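Local coordinates for putative periplasmic protein (Salmonella enterica, PDB 3OE3), which inhibits C-type lysozyme in the bacterial periplasm and so probably shields the cell wall from lysozymes of the host, at residues Met18-Val23 / Ala30-Ser35; Glu39-Arg44 / Tyr61-Tyr66. One frame throughout, in Å; residues are numbered along the deposited sequence.

Both interactions belong to one closed, eight-stranded antiparallel barrel, and their centres lie about 8 Å apart. Interaction 1 pairs two neighbouring strands of a hairpin through their backbones, whereas interaction 2 reaches past strand 52-56, which lies between strands 39-45 and 64-68, mainly through side chains. The chain passes through a short connection from strand 30-36 of the first into strand 39-45 of the second, and these two strands are paired: Ala32 O to Met43 N and Ile34 O to Ile41 N, each 2.8 Å, are probable hydrogen bonds. The two contacts share the interface with a second subunit, which covers Ile21, Tyr31 and Ile33 of interaction 1 and Met40 and Pro42 of segment 39-44.

Interaction 1 of 2, residues Met18-Val23 / Ala30-Ser35; sequences MEVIYV and AYAIIS
Strands 18-23 and 30-35 form an antiparallel beta hairpin in the wall of the lysozyme inhibitor's barrel, their axes 4.6 Å apart at closest. Two hydrogen-bonded pairs, Ile21 with Ile33 and Val23 with Tyr31, flank the non-hydrogen-bonded pair Tyr22 with Ala32. Ile21 N reaches Ile33 O at 3.0 Å, nearly straight and in the carbonyl plane, and Ile33 N answers to Ile21 O. In the second pair the bond from Val23 N is straighter still (171° at the hydrogen), yet it meets Tyr31 O from above the carbonyl plane.

In Val20, followed outward from CB, CG1 stands anti to the backbone N (chi1 -175°) and lies over one face of the neighbouring Tyr22 ring, 3.5 Å from its plane and toward the rim; across the strands it meets Ile33 O at 3.7 Å and Ala32 CB at 4.0 Å. CG2, beside the backbone N, touches Ile34 CG2, the two side chains lying side by side and pointing the same way. In Ile34, CG1 takes the crowded position between N and the carbonyl carbon (chi1 62°), leaving CG2 anti to the carbonyl carbon. Leu65, Leu74, Ile41 and Met43 add to this apolar face, which also carries Met18; Tyr22 OH is hydrogen-bonded to Tyr10 OH.

Across the sheet, Ile21, Val23, Tyr31 and Ile33 form the other face, packed partly against the second subunit. The side chains of Val23 and Tyr31 cross obliquely, with Val23 CG1, anti to its own N, 4.0 Å from Tyr31 CD1, and Tyr31 OH is hydrogen-bonded to Glu4 OE1 of the second subunit. Past the Ile21-Ile33 pair, away from Val23, a water joins the strands, donating to Glu19 O at 2.7 Å and accepting from Ser35 N at 2.9 Å.

Interaction 2 of 2, residues Glu39-Arg44 / Tyr61-Tyr66; sequences EMIPMR and YTYKLY
One hydrogen bond, one CH-pi contact and a set of apolar touches join residues 39-44 to 61-66, with no backbone pairing between them. The polar link is the hydrogen bond from Tyr61 OH to Glu39 OE1 (2.8 Å). It meets the oxygen from above the carboxylate plane, while OE1 itself lies at the edge of the Tyr61 ring; the two planes are turned 56° apart.

The CH-pi contact uses the same ring. Ile41 CD1 sits over one face, 3.5 Å from the Tyr61 ring centroid and shifted toward CE1. A bend at chi2 (-68°) brings the methyl there, so Tyr61 is held at its tip and on a face at once.

Apolar packing continues along the strand. Ile41 CG1 meets Tyr63 CD2 at 4.2 Å. The selenomethionine Met43 bends at chi3 (84°), placing CE 4.0 Å from Leu65 CB, which SE also touches. Met43 CE packs against the backbone as well, 3.4 Å from Tyr63 O.

In the barrel, strand 52-56 lies between strands 39-45 and 64-68 and lends Ala56 to Ile41 and Tyr61 and Tyr54 to Met43, while Ile34 of strand 30-36 packs on Ile41 and Met43.

Interaction 1 of 2, residues Met18-Val23 / Ala30-Ser35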
loop_
_atom_site.group_PDB
_atom_site.type_symbol
_atom_site.label_atom_id
_atom_site.label_comp_id
_atom_site.label_asym_id
_atom_site.label_seq_id
_atom_site.Cartn_x
_atom_site.Cartn_y
_atom_site.Cartn_z
HETATM N N MSE C 18 -10.312 2.568 -8.550
HETATM C CA MSE C 18 -9.469 2.805 -7.367
HETATM C C MSE C 18 -9.089 1.490 -6.723
HETATM O O MSE C 18 -9.968 0.723 -6.354
HETATM C CB MSE C 18 -10.234 3.650 -6.341
HETATM C CG MSE C 18 -9.466 3.949 -5.073
HETATM SE SE MSE C 18 -10.375 5.191 -3.872
HETATM C CE MSE C 18 -11.880 4.050 -3.373
ATOM N N GLU C 19 -7.788 1.219 -6.591
ATOM C CA GLU C 19 -7.304 0.107 -5.784
ATOM C C GLU C 19 -7.098 0.583 -4.341
ATOM O O GLU C 19 -6.547 1.655 -4.104
ATOM C CB GLU C 19 -5.942 -0.392 -6.290
ATOM C CG GLU C 19 -5.975 -1.395 -7.410
ATOM C CD GLU C 19 -4.611 -2.021 -7.648
ATOM O OE1 GLU C 19 -3.650 -1.670 -6.923
ATOM O OE2 GLU C 19 -4.505 -2.865 -8.557
ATOM N N VAL C 20 -7.521 -0.228 -3.384
ATOM C CA VAL C 20 -7.189 0.023 -1.991
ATOM C C VAL C 20 -6.633 -1.261 -1.391
ATOM O O VAL C 20 -7.193 -2.337 -1.581
ATOM C CB VAL C 20 -8.413 0.487 -1.173
ATOM C CG1 VAL C 20 -7.977 0.866 0.252
ATOM C CG2 VAL C 20 -9.117 1.678 -1.848
ATOM N N ILE C 21 -5.506 -1.143 -0.699
ATOM C CA ILE C 21 -4.999 -2.234 0.126
ATOM C C ILE C 21 -5.488 -1.979 1.543
ATOM O O ILE C 21 -5.225 -0.920 2.108
ATOM C CB ILE C 21 -3.457 -2.300 0.136
ATOM C CG1 ILE C 21 -2.891 -2.459 -1.272
ATOM C CG2 ILE C 21 -2.994 -3.444 1.012
ATOM C CD1 ILE C 21 -3.279 -3.727 -1.967
ATOM N N TYR C 22 -6.236 -2.927 2.102
ATOM C CA TYR C 22 -6.683 -2.796 3.474
ATOM C C TYR C 22 -5.858 -3.712 4.368
ATOM O O TYR C 22 -5.615 -4.870 4.024
ATOM C CB TYR C 22 -8.161 -3.175 3.593
ATOM C CG TYR C 22 -9.108 -2.154 2.982
ATOM C CD1 TYR C 22 -9.305 -0.925 3.590
ATOM C CD2 TYR C 22 -9.823 -2.436 1.824
ATOM C CE1 TYR C 22 -10.179 0.007 3.062
ATOM C CE2 TYR C 22 -10.717 -1.500 1.281
ATOM C CZ TYR C 22 -10.879 -0.274 1.911
ATOM O OH TYR C 22 -11.759 0.683 1.414
ATOM N N VAL C 23 -5.439 -3.177 5.507
ATOM C CA VAL C 23 -4.723 -3.930 6.533
ATOM C C VAL C 23 -5.623 -3.997 7.755
ATOM O O VAL C 23 -6.026 -2.973 8.305
ATOM C CB VAL C 23 -3.403 -3.251 6.914
ATOM C CG1 VAL C 23 -2.666 -4.064 8.012
ATOM C CG2 VAL C 23 -2.525 -3.076 5.670
ATOM N N ALA C 30 -6.806 -1.097 12.062
ATOM C CA ALA C 30 -7.160 -0.953 10.645
ATOM C C ALA C 30 -6.402 0.167 9.962
ATOM O O ALA C 30 -6.302 1.275 10.489
ATOM C CB ALA C 30 -8.675 -0.729 10.492
ATOM N N TYR C 31 -5.881 -0.136 8.774
ATOM C CA TYR C 31 -5.168 0.835 7.953
ATOM C C TYR C 31 -5.616 0.641 6.516
ATOM O O TYR C 31 -6.234 -0.376 6.175
ATOM C CB TYR C 31 -3.649 0.643 8.038
ATOM C CG TYR C 31 -3.117 0.575 9.451
ATOM C CD1 TYR C 31 -3.048 -0.639 10.123
ATOM C CD2 TYR C 31 -2.652 1.707 10.101
ATOM C CE1 TYR C 31 -2.563 -0.714 11.415
ATOM C CE2 TYR C 31 -2.152 1.637 11.398
ATOM C CZ TYR C 31 -2.115 0.422 12.046
ATOM O OH TYR C 31 -1.620 0.306 13.337
ATOM N N ALA C 32 -5.297 1.616 5.670
ATOM C CA ALA C 32 -5.561 1.503 4.243
ATOM C C ALA C 32 -4.393 2.095 3.492
ATOM O O ALA C 32 -3.692 2.955 4.008
ATOM C CB ALA C 32 -6.850 2.239 3.879
ATOM N N ILE C 33 -4.170 1.632 2.265
ATOM C CA ILE C 33 -3.174 2.261 1.413
ATOM C C ILE C 33 -3.795 2.506 0.054
ATOM O O ILE C 33 -4.405 1.612 -0.526
ATOM C CB ILE C 33 -1.921 1.392 1.201
ATOM C CG1 ILE C 33 -1.342 0.907 2.534
ATOM C CG2 ILE C 33 -0.852 2.192 0.443
ATOM C CD1 ILE C 33 -0.390 -0.252 2.349
ATOM N N ILE C 34 -3.645 3.731 -0.432
ATOM C CA ILE C 34 -4.096 4.093 -1.781
ATOM C C ILE C 34 -2.914 4.607 -2.589
ATOM O O ILE C 34 -1.867 4.906 -2.032
ATOM C CB ILE C 34 -5.220 5.162 -1.742
ATOM C CG1 ILE C 34 -4.716 6.457 -1.110
ATOM C CG2 ILE C 34 -6.454 4.610 -1.024
ATOM C CD1 ILE C 34 -5.707 7.660 -1.258
ATOM N N SER C 35 -3.071 4.684 -3.908
ATOM C CA SER C 35 -2.036 5.218 -4.770
ATOM C C SER C 35 -2.612 6.432 -5.496
ATOM O O SER C 35 -3.628 6.321 -6.178
ATOM C CB SER C 35 -1.596 4.142 -5.769
ATOM O OG SER C 35 -0.605 4.618 -6.655
HETATM O O HOH W 1 -5.601 3.935 -5.121
#

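Interaction 2 of 2, residues Glu39-Arg44 / Tyr61-Tyr66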
loop_
_atom_site.group_PDB
_atom_site.type_symbol
_atom_site.label_atom_id
_atom_site.label_comp_id
_atom_site.label_asym_id
_atom_site.label_seq_id
_atom_site.Cartn_x
_atom_site.Cartn_y
_atom_site.Cartn_z
ATOM N N GLU C 39 2.181 7.883 -6.078
ATOM C CA GLU C 39 2.708 7.667 -4.737
ATOM C C GLU C 39 1.734 6.813 -3.938
ATOM O O GLU C 39 0.519 6.953 -4.055
ATOM C CB GLU C 39 2.880 9.000 -3.991
ATOM C CG GLU C 39 3.729 10.024 -4.708
ATOM C CD GLU C 39 3.984 11.249 -3.860
ATOM O OE1 GLU C 39 3.044 11.737 -3.197
ATOM O OE2 GLU C 39 5.135 11.729 -3.865
HETATM N N MSE C 40 2.272 5.962 -3.085
HETATM C CA MSE C 40 1.449 5.240 -2.136
HETATM C C MSE C 40 1.278 6.056 -0.849
HETATM O O MSE C 40 2.246 6.607 -0.311
HETATM C CB MSE C 40 2.081 3.889 -1.838
HETATM C CG MSE C 40 1.907 2.895 -2.972
HETATM SE SE MSE C 40 2.578 1.109 -2.502
HETATM C CE MSE C 40 4.459 1.566 -2.357
ATOM N N ILE C 41 0.027 6.143 -0.394
ATOM C CA ILE C 41 -0.339 6.938 0.767
ATOM C C ILE C 41 -0.928 6.046 1.866
ATOM O O ILE C 41 -2.046 5.545 1.751
ATOM C CB ILE C 41 -1.359 8.042 0.382
ATOM C CG1 ILE C 41 -0.835 8.860 -0.803
ATOM C CG2 ILE C 41 -1.659 8.943 1.585
ATOM C CD1 ILE C 41 0.362 9.689 -0.478
ATOM N N PRO C 42 -0.140 5.801 2.920
ATOM C CA PRO C 42 -0.675 5.021 4.045
ATOM C C PRO C 42 -1.668 5.849 4.850
ATOM O O PRO C 42 -1.444 7.043 5.058
ATOM C CB PRO C 42 0.559 4.720 4.900
ATOM C CG PRO C 42 1.737 5.248 4.181
ATOM C CD PRO C 42 1.290 6.121 3.064
HETATM N N MSE C 43 -2.754 5.209 5.274
HETATM C CA MSE C 43 -3.830 5.867 5.995
HETATM C C MSE C 43 -4.221 5.087 7.240
HETATM O O MSE C 43 -4.069 3.866 7.286
HETATM C CB MSE C 43 -5.038 6.018 5.085
HETATM C CG MSE C 43 -4.659 6.501 3.706
HETATM SE SE MSE C 43 -6.236 6.618 2.561
HETATM C CE MSE C 43 -6.853 8.362 3.089
ATOM N N ARG C 44 -4.750 5.795 8.234
ATOM C CA ARG C 44 -5.179 5.180 9.489
ATOM C C ARG C 44 -6.695 5.328 9.603
ATOM O O ARG C 44 -7.279 6.286 9.088
ATOM C CB ARG C 44 -4.495 5.865 10.683
ATOM C CG ARG C 44 -4.900 7.329 10.838
ATOM C CD ARG C 44 -4.332 7.954 12.093
ATOM N NE ARG C 44 -4.786 7.243 13.283
ATOM C CZ ARG C 44 -5.914 7.517 13.937
ATOM N NH1 ARG C 44 -6.710 8.496 13.527
ATOM N NH2 ARG C 44 -6.238 6.809 15.011
ATOM N N TYR C 61 -0.291 15.275 3.620
ATOM C CA TYR C 61 -1.341 14.869 2.700
ATOM C C TYR C 61 -2.698 15.078 3.345
ATOM O O TYR C 61 -2.855 14.899 4.553
ATOM C CB TYR C 61 -1.178 13.404 2.309
ATOM C CG TYR C 61 0.089 13.118 1.545
ATOM C CD1 TYR C 61 0.093 13.071 0.158
ATOM C CD2 TYR C 61 1.288 12.909 2.210
ATOM C CE1 TYR C 61 1.254 12.810 -0.542
ATOM C CE2 TYR C 61 2.455 12.652 1.518
ATOM C CZ TYR C 61 2.429 12.604 0.143
ATOM O OH TYR C 61 3.589 12.348 -0.548
ATOM N N THR C 62 -3.681 15.454 2.541
ATOM C CA THR C 62 -5.016 15.704 3.068
ATOM C C THR C 62 -6.048 14.721 2.516
ATOM O O THR C 62 -7.249 14.930 2.662
ATOM C CB THR C 62 -5.479 17.146 2.768
ATOM O OG1 THR C 62 -5.609 17.322 1.353
ATOM C CG2 THR C 62 -4.470 18.160 3.318
ATOM N N TYR C 63 -5.586 13.636 1.894
ATOM C CA TYR C 63 -6.499 12.604 1.436
ATOM C C TYR C 63 -7.264 11.993 2.595
ATOM O O TYR C 63 -6.687 11.669 3.637
ATOM C CB TYR C 63 -5.747 11.487 0.691
ATOM C CG TYR C 63 -5.095 11.940 -0.602
ATOM C CD1 TYR C 63 -5.864 12.387 -1.681
ATOM C CD2 TYR C 63 -3.719 11.905 -0.751
ATOM C CE1 TYR C 63 -5.275 12.783 -2.850
ATOM C CE2 TYR C 63 -3.116 12.314 -1.930
ATOM C CZ TYR C 63 -3.899 12.760 -2.974
ATOM O OH TYR C 63 -3.307 13.169 -4.148
ATOM N N LYS C 64 -8.566 11.837 2.395
ATOM C CA LYS C 64 -9.404 11.060 3.280
ATOM C C LYS C 64 -10.294 10.126 2.451
ATOM O O LYS C 64 -10.819 10.494 1.383
ATOM C CB LYS C 64 -10.246 11.974 4.180
ATOM C CG LYS C 64 -9.424 12.765 5.186
ATOM C CD LYS C 64 -10.322 13.614 6.087
ATOM C CE LYS C 64 -9.550 14.187 7.265
ATOM N NZ LYS C 64 -8.295 14.857 6.837
ATOM N N LEU C 65 -10.437 8.905 2.947
ATOM C CA LEU C 65 -11.187 7.874 2.263
ATOM C C LEU C 65 -12.374 7.538 3.146
ATOM O O LEU C 65 -12.217 7.088 4.296
ATOM C CB LEU C 65 -10.286 6.636 2.054
ATOM C CG LEU C 65 -10.961 5.374 1.512
ATOM C CD1 LEU C 65 -11.406 5.607 0.066
ATOM C CD2 LEU C 65 -10.019 4.147 1.613
ATOM N N TYR C 66 -13.574 7.795 2.639
ATOM C CA TYR C 66 -14.772 7.526 3.408
ATOM C C TYR C 66 -15.471 6.322 2.828
ATOM O O TYR C 66 -15.806 6.309 1.645
ATOM C CB TYR C 66 -15.707 8.732 3.378
ATOM C CG TYR C 66 -15.098 9.954 4.005
ATOM C CD1 TYR C 66 -15.291 10.234 5.345
ATOM C CD2 TYR C 66 -14.310 10.821 3.263
ATOM C CE1 TYR C 66 -14.727 11.352 5.926
ATOM C CE2 TYR C 66 -13.744 11.939 3.838
ATOM C CZ TYR C 66 -13.960 12.199 5.167
ATOM O OH TYR C 66 -13.400 13.318 5.744
#